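Local coordinates for protein HI1317 (Haemophilus influenzae, PDB 1JOV) that probably interconverts the alpha and beta anomers of D-glucose 6-phosphate, at residues 170-173 / 174-177; 114-117 / 118-122. All coordinates share one frame; numbering follows the deposited sequence.

How the contacts relate
Both contacts are the tight ends of antiparallel beta hairpins in this nearly all-beta chain of the galactose mutarotase clan. Contact 2 comes first along the sequence and closes before contact 1 opens; it joins strand 107-115 to strand 121-129 in an eight-stranded antiparallel sheet. Contact 1 joins strand 169-172 to strand 177-180, which is the outermost strand of a different, seven-stranded sheet. Their centres lie 36 Å apart and their nearest atoms about 24 Å, so they are independent turns, each stitching neighbouring strands locally. Each sits at the surface, about 22 Å from the centre of the chain. Contact 1 is the nearer to the predicted active-site residues H150 and E248; contact 2 lies away from them.

Contact 1. Residues 170-173 / 174-177; sequences CFNS and LNQQ
N172 and Q177 pair across the mouth of a beta hairpin that ends in a G1 bulge: Q176, with positive phi, and Q177 both sit opposite N172. Two backbone hydrogen bonds close the pair, N172 N to Q177 O at 2.7 Å and Q177 N to N172 O at 3.0 Å. N175 N adds a weak bond, so N172 O takes one firm and one weak N-H.

Of the side-chain bonds, the clearest comes from Q176. Its chain bends at chi2 (-67°) and swings the amide back over the turn, where NE2 gives S173 O a hydrogen bond of 3.2 Å. A water held by S173 OG also takes a weak bond from NE2, and OG makes a weak bond to D192 O on strand 191-196. The amide planes of N172 and N175 are turned well away from each other, the side chains crossing at about a right angle, and both ND2 atoms reach the carboxylate of E179, one oxygen each, which ties the turn to the returning strand.

Van der Waals contact comes mainly from F171, next to C170, which is disulfide-bonded to C193. Backbone N of Q177 lies over one face of the F171 ring. The ring meets the Q176 amide steeply, the planes 78° apart, with OE1 at the ring edge, 3.7 Å from CZ.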
# COMPACT_ATOMS: atom_id res chain seq x y z
N CYS A 170 10.33 4.02 -18.95
CA CYS A 170 9.26 3.27 -18.32
C CYS A 170 8.26 3.01 -19.39
O CYS A 170 8.29 3.65 -20.46
CB CYS A 170 8.60 4.10 -17.18
SG CYS A 170 7.66 5.60 -17.69
N PHE A 171 7.33 2.12 -19.09
CA PHE A 171 6.24 1.82 -19.99
C PHE A 171 5.05 2.66 -19.54
O PHE A 171 4.69 2.62 -18.34
CB PHE A 171 5.91 0.33 -19.95
CG PHE A 171 4.85 -0.10 -20.93
CD1 PHE A 171 5.20 -0.30 -22.29
CD2 PHE A 171 3.57 -0.33 -20.56
CE1 PHE A 171 4.25 -0.71 -23.22
CE2 PHE A 171 2.61 -0.74 -21.46
CZ PHE A 171 2.95 -0.93 -22.81
N ASN A 172 4.47 3.42 -20.47
CA ASN A 172 3.32 4.32 -20.22
C ASN A 172 2.01 3.61 -20.52
O ASN A 172 1.67 3.41 -21.68
CB ASN A 172 3.45 5.63 -21.07
CG ASN A 172 2.46 6.72 -20.65
OD1 ASN A 172 1.41 6.47 -20.03
ND2 ASN A 172 2.78 7.96 -21.05
N SER A 173 1.26 3.24 -19.48
CA SER A 173 0.04 2.46 -19.64
C SER A 173 -1.02 3.32 -20.23
O SER A 173 -2.05 2.83 -20.70
CB SER A 173 -0.45 1.89 -18.29
OG SER A 173 0.59 1.12 -17.72
N LEU A 174 -0.80 4.63 -20.13
CA LEU A 174 -1.81 5.58 -20.59
C LEU A 174 -2.04 5.38 -22.10
O LEU A 174 -3.18 5.15 -22.55
CB LEU A 174 -1.41 7.01 -20.18
CG LEU A 174 -1.55 7.22 -18.65
CD1 LEU A 174 -1.16 8.63 -18.19
CD2 LEU A 174 -2.94 6.85 -18.20
N ASN A 175 -0.95 5.32 -22.83
CA ASN A 175 -0.99 5.22 -24.28
C ASN A 175 -0.29 3.95 -24.77
O ASN A 175 -0.04 3.78 -25.96
CB ASN A 175 -0.33 6.45 -24.87
CG ASN A 175 1.11 6.55 -24.47
OD1 ASN A 175 1.62 5.61 -23.84
ND2 ASN A 175 1.78 7.68 -24.79
N GLN A 176 -0.01 3.06 -23.84
CA GLN A 176 0.62 1.78 -24.13
C GLN A 176 1.90 1.95 -24.89
O GLN A 176 2.15 1.23 -25.86
CB GLN A 176 -0.31 0.85 -24.91
CG GLN A 176 -1.54 0.40 -24.14
CD GLN A 176 -1.19 -0.52 -22.98
OE1 GLN A 176 -0.65 -1.61 -23.19
NE2 GLN A 176 -1.54 -0.11 -21.76
N GLN A 177 2.73 2.88 -24.45
CA GLN A 177 3.98 3.09 -25.17
C GLN A 177 5.16 3.17 -24.23
O GLN A 177 5.05 3.73 -23.14
CB GLN A 177 3.85 4.39 -25.98
CG GLN A 177 4.79 4.51 -27.17
CD GLN A 177 4.23 3.86 -28.42
OE1 GLN A 177 3.03 3.67 -28.55
NE2 GLN A 177 5.12 3.54 -29.36
O HOH W 1 -0.18 -1.27 -18.85

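Contact 2. Residues 114-117 / 118-122; sequences LFSD and LNIIE
S116 OG takes two backbone N-H groups of the turn that follows it, from L118 N at 3.0 Å and from I120 N at 3.2 Å. The setting is a beta hairpin whose tip is a type I turn from S116 to N119, closed by N119 N to S116 O at 2.9 Å; that donor stands 60° out of the carbonyl plane. OG is brought over the turn by a chi1 of 72°, which puts it between the backbone N and the carbonyl carbon of its own residue. N119 follows with positive phi, and S116 N then bonds I120 O at 3.0 Å, almost straight at 175°.

One step outward, F115 and I121 form a non-hydrogen-bonded antiparallel pair. The I121 chain slants across the ring, its CD1 over one face and 3.9 Å from CE1, while the carbonyl carbon of I120 lies at the ring edge.

Beyond this pair, E122 N bonds L114 O at 2.6 Å. The side chains of L114 and E122 run alongside each other, pointing the same way, and the extended glutamate sends its carboxylate to R94, where OE2 makes a salt bridge with NH1. R94 also bonds F115 O through NH2, so one guanidinium group holds both strands near the turn. E122 OE2 also lies 3.9 Å from L114 CD2.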
# COMPACT_ATOMS: atom_id res chain seq x y z
N LEU A 114 -4.95 -15.03 4.59
CA LEU A 114 -6.12 -15.11 3.70
C LEU A 114 -6.33 -16.58 3.38
O LEU A 114 -5.35 -17.33 3.05
CB LEU A 114 -5.84 -14.38 2.37
CG LEU A 114 -6.98 -14.49 1.32
CD1 LEU A 114 -8.19 -13.87 1.97
CD2 LEU A 114 -6.47 -13.78 0.05
N PHE A 115 -7.56 -17.05 3.55
CA PHE A 115 -7.90 -18.47 3.32
C PHE A 115 -8.91 -18.65 2.22
O PHE A 115 -9.78 -17.80 1.98
CB PHE A 115 -8.44 -19.10 4.59
CG PHE A 115 -7.45 -19.21 5.70
CD1 PHE A 115 -6.54 -20.30 5.79
CD2 PHE A 115 -7.43 -18.22 6.67
CE1 PHE A 115 -5.60 -20.32 6.79
CE2 PHE A 115 -6.52 -18.26 7.66
CZ PHE A 115 -5.57 -19.28 7.73
N SER A 116 -8.81 -19.77 1.53
CA SER A 116 -9.65 -20.17 0.46
C SER A 116 -10.92 -20.65 1.05
O SER A 116 -11.03 -20.90 2.25
CB SER A 116 -9.07 -21.35 -0.32
OG SER A 116 -9.14 -22.55 0.43
N ASP A 117 -11.89 -20.76 0.17
CA ASP A 117 -13.17 -21.24 0.63
C ASP A 117 -13.12 -22.71 1.06
O ASP A 117 -14.09 -23.16 1.62
CB ASP A 117 -14.22 -21.05 -0.46
CG ASP A 117 -13.97 -21.92 -1.68
OD1 ASP A 117 -12.80 -22.36 -1.81
OD2 ASP A 117 -14.87 -22.20 -2.53
N LEU A 118 -11.99 -23.40 0.83
CA LEU A 118 -11.80 -24.80 1.22
C LEU A 118 -10.94 -24.85 2.53
O LEU A 118 -10.39 -25.91 2.86
CB LEU A 118 -11.18 -25.64 0.10
CG LEU A 118 -12.10 -25.83 -1.12
CD1 LEU A 118 -11.34 -26.62 -2.17
CD2 LEU A 118 -13.22 -26.62 -0.58
N ASN A 119 -10.78 -23.68 3.15
CA ASN A 119 -10.10 -23.58 4.46
C ASN A 119 -8.63 -23.87 4.41
O ASN A 119 -8.08 -24.34 5.42
CB ASN A 119 -10.85 -24.48 5.48
CG ASN A 119 -12.30 -24.00 5.69
OD1 ASN A 119 -12.54 -22.91 6.20
ND2 ASN A 119 -13.27 -24.78 5.18
N ILE A 120 -8.00 -23.62 3.25
CA ILE A 120 -6.55 -23.82 3.08
C ILE A 120 -5.93 -22.42 2.91
O ILE A 120 -6.49 -21.59 2.17
CB ILE A 120 -6.25 -24.64 1.83
CG1 ILE A 120 -6.85 -26.04 2.08
CG2 ILE A 120 -4.72 -24.72 1.65
CD1 ILE A 120 -6.84 -26.95 0.83
N ILE A 121 -4.78 -22.16 3.55
CA ILE A 121 -4.07 -20.90 3.44
C ILE A 121 -3.94 -20.50 1.96
O ILE A 121 -3.66 -21.38 1.13
CB ILE A 121 -2.66 -20.95 4.11
CG1 ILE A 121 -2.00 -19.58 4.01
CG2 ILE A 121 -1.78 -22.01 3.47
CD1 ILE A 121 -2.62 -18.54 4.92
N GLU A 122 -4.15 -19.20 1.61
CA GLU A 122 -3.92 -18.73 0.27
C GLU A 122 -2.76 -17.70 0.22
O GLU A 122 -1.99 -17.66 -0.73
CB GLU A 122 -5.22 -18.13 -0.33
CG GLU A 122 -5.02 -17.66 -1.74
CD GLU A 122 -6.42 -17.22 -2.27
OE1 GLU A 122 -7.46 -17.90 -1.90
OE2 GLU A 122 -6.51 -16.21 -2.98